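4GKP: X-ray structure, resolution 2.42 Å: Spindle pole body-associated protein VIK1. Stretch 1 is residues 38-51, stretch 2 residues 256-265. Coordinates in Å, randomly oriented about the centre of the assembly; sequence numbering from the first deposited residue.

Stretch 1, residues 38-51: SIEDMKNHKTYKFT
Stretch 2 256-265: VYDILKLSSH

A helix laid across a β-hairpin is often held by side-chain packing rather than by direct hydrogen bonds, and this pair from VIK1 is a clear instance. Strands 38-41 and 46-49 are joined by the turn 42-45 and paired antiparallel: Ile39 N donates to Tyr48 O (2.8 Å), Tyr48 N to Ile39 O (2.6 Å), and Asp41 N to Lys46 O (2.8 Å). His45, at phi/psi 58/46, adopts the left-handed conformation, and the chain enters the second strand at Lys46. Helix 256-265 runs at 61° to strand 46-49, with axes 8.8 Å apart at closest approach, and at 126° to strand 38-41, 10.6 Å away. Its phi/psi values stay near -60/-45. The register is set by Tyr48 CA to Leu260 CA, 7.0 Å, and Asp41 CA to Tyr257 CA, 7.6 Å.

Apolar packing centres on Leu260 (chi1 m, chi2 t), whose CA-to-CB bond points toward the hairpin. Its CB lies over one face of the Tyr48 ring, 3.8 Å from the centroid and 19° off the normal, a CH-pi contact, largely dispersive, between the CB methylene and the aromatic cloud. Tyr48 presents that face with chi1 m and chi2 -75°. Leu260 CD2 meets Ile39 CD1 at 4.2 Å (Ile39 m, t) and, at the Phe50 ring edge, Phe50 CZ at 3.8 Å. Phe50 (chi1 m, chi2 -83°) starts sideways, but its ring end comes nearer the helix. The Tyr48 ring lies across the helix, with Ser264 CB 3.9 Å from Tyr48 CE1 at the ring edge and Lys261 CA 3.7 Å from Tyr48 OH.

The direct side-chain hydrogen bonds made between residues of these stretches all stay within one stretch. Asp41 (chi1 t) organises the turn: its OD1 accepts from Asn44 N at 2.9 Å and, weakly, from Lys43 N at 3.1 Å, while its OD2 accepts from Asn44 ND2 at 2.9 Å. The same OD2 sits 3.2 Å from Tyr257 CD1 at the edge of that ring, where C-H groups carry slight positive charge. Tyr257 (chi1 m, chi2 -76°) also has Asn44 ND2 3.6 Å from its CD1 and Lys43 CB 4.1 Å from its CE1.

Ser263 (chi1 p) turns its hydroxyl back onto the helix, OG donating to Leu260 O at 2.6 Å; this OG is also 3.6 Å from Phe50 CE1. No direct hydrogen bond crosses between the modelled atoms, but one water bridges the stretches, donating to Lys49 O at 2.7 Å and to Ser263 OG at 3.1 Å. The contact buries 434 Å², counting both sides.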

# COMPACT_ATOMS: atom_id res chain seq x y z
N SER A 38 -6.33 -14.27 -13.17
CA SER A 38 -7.60 -14.42 -12.50
C SER A 38 -7.52 -15.45 -11.39
O SER A 38 -6.69 -16.36 -11.41
CB SER A 38 -8.69 -14.83 -13.49
OG SER A 38 -8.53 -16.19 -13.88
N ILE A 39 -8.39 -15.28 -10.40
CA ILE A 39 -8.56 -16.28 -9.36
C ILE A 39 -10.04 -16.64 -9.32
O ILE A 39 -10.91 -15.77 -9.15
CB ILE A 39 -8.07 -15.77 -7.99
CG1 ILE A 39 -6.61 -15.31 -8.06
CG2 ILE A 39 -8.23 -16.84 -6.92
CD1 ILE A 39 -6.16 -14.50 -6.87
N GLU A 40 -10.34 -17.92 -9.51
CA GLU A 40 -11.70 -18.37 -9.29
C GLU A 40 -11.84 -18.93 -7.89
O GLU A 40 -11.06 -19.78 -7.46
CB GLU A 40 -12.17 -19.39 -10.34
CG GLU A 40 -13.57 -19.88 -10.03
CD GLU A 40 -14.25 -20.62 -11.17
OE1 GLU A 40 -13.57 -21.41 -11.86
OE2 GLU A 40 -15.47 -20.40 -11.34
N ASP A 41 -12.86 -18.43 -7.20
CA ASP A 41 -13.29 -18.88 -5.90
C ASP A 41 -14.36 -19.98 -6.10
O ASP A 41 -15.52 -19.69 -6.36
CB ASP A 41 -13.86 -17.67 -5.17
CG ASP A 41 -14.22 -17.94 -3.74
OD1 ASP A 41 -14.40 -19.13 -3.37
OD2 ASP A 41 -14.33 -16.95 -2.98
N MET A 42 -13.96 -21.24 -5.99
CA MET A 42 -14.89 -22.36 -6.18
C MET A 42 -15.86 -22.50 -5.00
O MET A 42 -16.93 -23.12 -5.13
CB MET A 42 -14.13 -23.68 -6.40
CG MET A 42 -13.03 -23.65 -7.46
SD MET A 42 -13.63 -23.49 -9.16
N LYS A 43 -15.49 -21.94 -3.85
CA LYS A 43 -16.33 -21.94 -2.66
C LYS A 43 -17.49 -20.97 -2.83
O LYS A 43 -18.63 -21.29 -2.47
CB LYS A 43 -15.49 -21.59 -1.41
CG LYS A 43 -16.26 -21.49 -0.10
N ASN A 44 -17.21 -19.81 -3.42
CA ASN A 44 -18.21 -18.75 -3.55
C ASN A 44 -18.77 -18.55 -4.96
O ASN A 44 -19.62 -17.68 -5.17
CB ASN A 44 -17.67 -17.43 -3.01
CG ASN A 44 -17.60 -17.40 -1.49
OD1 ASN A 44 -18.63 -17.39 -0.81
ND2 ASN A 44 -16.38 -17.39 -0.96
N HIS A 45 -18.28 -19.36 -5.90
CA HIS A 45 -18.77 -19.37 -7.29
C HIS A 45 -18.63 -18.01 -7.92
O HIS A 45 -19.55 -17.50 -8.56
CB HIS A 45 -20.21 -19.90 -7.34
CG HIS A 45 -20.43 -21.09 -6.44
ND1 HIS A 45 -20.06 -22.34 -6.79
CD2 HIS A 45 -20.96 -21.18 -5.15
CE1 HIS A 45 -20.35 -23.19 -5.79
NE2 HIS A 45 -20.89 -22.48 -4.78
N LYS A 46 -17.46 -17.41 -7.73
CA LYS A 46 -17.16 -16.06 -8.22
C LYS A 46 -15.72 -16.03 -8.71
O LYS A 46 -14.84 -16.64 -8.11
CB LYS A 46 -17.35 -15.02 -7.11
CG LYS A 46 -18.77 -14.48 -6.96
N THR A 47 -15.50 -15.34 -9.83
CA THR A 47 -14.16 -15.20 -10.40
C THR A 47 -13.63 -13.78 -10.20
O THR A 47 -14.36 -12.80 -10.40
CB THR A 47 -14.11 -15.66 -11.88
OG1 THR A 47 -14.20 -17.10 -11.92
CG2 THR A 47 -12.81 -15.24 -12.56
N TYR A 48 -12.38 -13.68 -9.77
CA TYR A 48 -11.75 -12.40 -9.47
C TYR A 48 -10.62 -12.07 -10.43
O TYR A 48 -9.65 -12.83 -10.57
CB TYR A 48 -11.28 -12.37 -8.01
CG TYR A 48 -12.43 -12.44 -7.04
CD1 TYR A 48 -13.24 -11.33 -6.82
CD2 TYR A 48 -12.73 -13.62 -6.36
CE1 TYR A 48 -14.31 -11.38 -5.93
CE2 TYR A 48 -13.79 -13.68 -5.47
CZ TYR A 48 -14.57 -12.56 -5.27
OH TYR A 48 -15.62 -12.61 -4.39
N LYS A 49 -10.76 -10.93 -11.09
CA LYS A 49 -9.76 -10.47 -12.05
C LYS A 49 -8.84 -9.40 -11.42
O LYS A 49 -9.27 -8.60 -10.59
CB LYS A 49 -10.42 -9.95 -13.34
N PHE A 50 -7.58 -9.43 -11.84
CA PHE A 50 -6.55 -8.52 -11.35
C PHE A 50 -5.71 -7.95 -12.51
O PHE A 50 -5.68 -8.52 -13.60
CB PHE A 50 -5.63 -9.27 -10.37
CG PHE A 50 -6.33 -9.71 -9.11
CD1 PHE A 50 -6.50 -8.83 -8.04
CD2 PHE A 50 -6.83 -11.01 -8.99
CE1 PHE A 50 -7.14 -9.23 -6.88
CE2 PHE A 50 -7.46 -11.43 -7.83
CZ PHE A 50 -7.62 -10.54 -6.77
N THR A 51 -5.02 -6.83 -12.25
CA THR A 51 -4.00 -6.33 -13.17
C THR A 51 -2.89 -7.36 -13.32
O THR A 51 -2.45 -7.65 -14.43
CB THR A 51 -3.34 -5.04 -12.67
OG1 THR A 51 -4.35 -4.11 -12.25
CG2 THR A 51 -2.47 -4.43 -13.79
N VAL A 256 -9.31 -14.74 3.37
CA VAL A 256 -8.95 -14.68 1.95
C VAL A 256 -10.15 -14.38 1.04
O VAL A 256 -10.07 -13.51 0.17
CB VAL A 256 -8.12 -15.93 1.50
CG1 VAL A 256 -8.96 -17.21 1.49
CG2 VAL A 256 -7.48 -15.68 0.14
N TYR A 257 -11.28 -15.05 1.30
CA TYR A 257 -12.52 -14.82 0.53
C TYR A 257 -13.03 -13.38 0.66
O TYR A 257 -13.50 -12.79 -0.32
CB TYR A 257 -13.61 -15.87 0.92
CG TYR A 257 -13.06 -17.30 0.90
CD1 TYR A 257 -12.84 -17.98 -0.31
CD2 TYR A 257 -12.71 -17.95 2.09
CE1 TYR A 257 -12.31 -19.27 -0.33
CE2 TYR A 257 -12.17 -19.23 2.08
CZ TYR A 257 -11.98 -19.88 0.87
OH TYR A 257 -11.44 -21.15 0.86
N ASP A 258 -12.91 -12.81 1.86
CA ASP A 258 -13.30 -11.42 2.09
C ASP A 258 -12.29 -10.45 1.48
O ASP A 258 -12.66 -9.40 0.95
CB ASP A 258 -13.47 -11.15 3.58
CG ASP A 258 -14.72 -11.81 4.16
OD1 ASP A 258 -15.84 -11.49 3.69
OD2 ASP A 258 -14.59 -12.64 5.07
N ILE A 259 -11.01 -10.80 1.55
CA ILE A 259 -9.98 -10.03 0.86
C ILE A 259 -10.30 -9.97 -0.63
O ILE A 259 -10.34 -8.88 -1.22
CB ILE A 259 -8.57 -10.60 1.11
CG1 ILE A 259 -8.17 -10.37 2.58
CG2 ILE A 259 -7.59 -9.98 0.12
CD1 ILE A 259 -6.97 -11.16 3.06
N LEU A 260 -10.57 -11.14 -1.23
CA LEU A 260 -11.00 -11.20 -2.63
C LEU A 260 -12.24 -10.35 -2.90
O LEU A 260 -12.24 -9.54 -3.82
CB LEU A 260 -11.23 -12.65 -3.07
CG LEU A 260 -10.00 -13.55 -3.20
CD1 LEU A 260 -10.43 -14.97 -3.54
CD2 LEU A 260 -9.05 -13.03 -4.26
N LYS A 261 -13.28 -10.53 -2.09
CA LYS A 261 -14.51 -9.74 -2.26
C LYS A 261 -14.17 -8.25 -2.22
O LYS A 261 -14.56 -7.48 -3.11
CB LYS A 261 -15.58 -10.09 -1.22
N LEU A 262 -13.41 -7.86 -1.21
CA LEU A 262 -12.91 -6.49 -1.08
C LEU A 262 -12.22 -5.95 -2.34
O LEU A 262 -12.44 -4.79 -2.73
CB LEU A 262 -11.97 -6.40 0.13
CG LEU A 262 -11.47 -5.05 0.59
CD1 LEU A 262 -12.62 -4.11 0.92
CD2 LEU A 262 -10.58 -5.27 1.81
N SER A 263 -11.40 -6.78 -2.99
CA SER A 263 -10.71 -6.36 -4.22
C SER A 263 -11.71 -6.00 -5.32
O SER A 263 -11.50 -5.03 -6.07
CB SER A 263 -9.67 -7.39 -4.68
OG SER A 263 -10.25 -8.59 -5.13
N SER A 264 -12.79 -6.77 -5.39
CA SER A 264 -13.89 -6.53 -6.34
C SER A 264 -14.49 -5.11 -6.26
O SER A 264 -14.78 -4.49 -7.29
CB SER A 264 -14.98 -7.59 -6.16
OG SER A 264 -16.09 -7.34 -7.00
N HIS A 265 -14.68 -4.61 -5.04
CA HIS A 265 -15.18 -3.25 -4.85
C HIS A 265 -14.14 -2.21 -5.15
O HIS A 265 -14.44 -1.17 -5.73
CB HIS A 265 -15.75 -3.06 -3.45
CG HIS A 265 -16.92 -3.96 -3.13
ND1 HIS A 265 -18.10 -3.87 -3.77
CD2 HIS A 265 -17.05 -5.01 -2.22
CE1 HIS A 265 -18.95 -4.80 -3.29
NE2 HIS A 265 -18.30 -5.49 -2.34
O HOH W 1 -10.65 -8.70 -8.25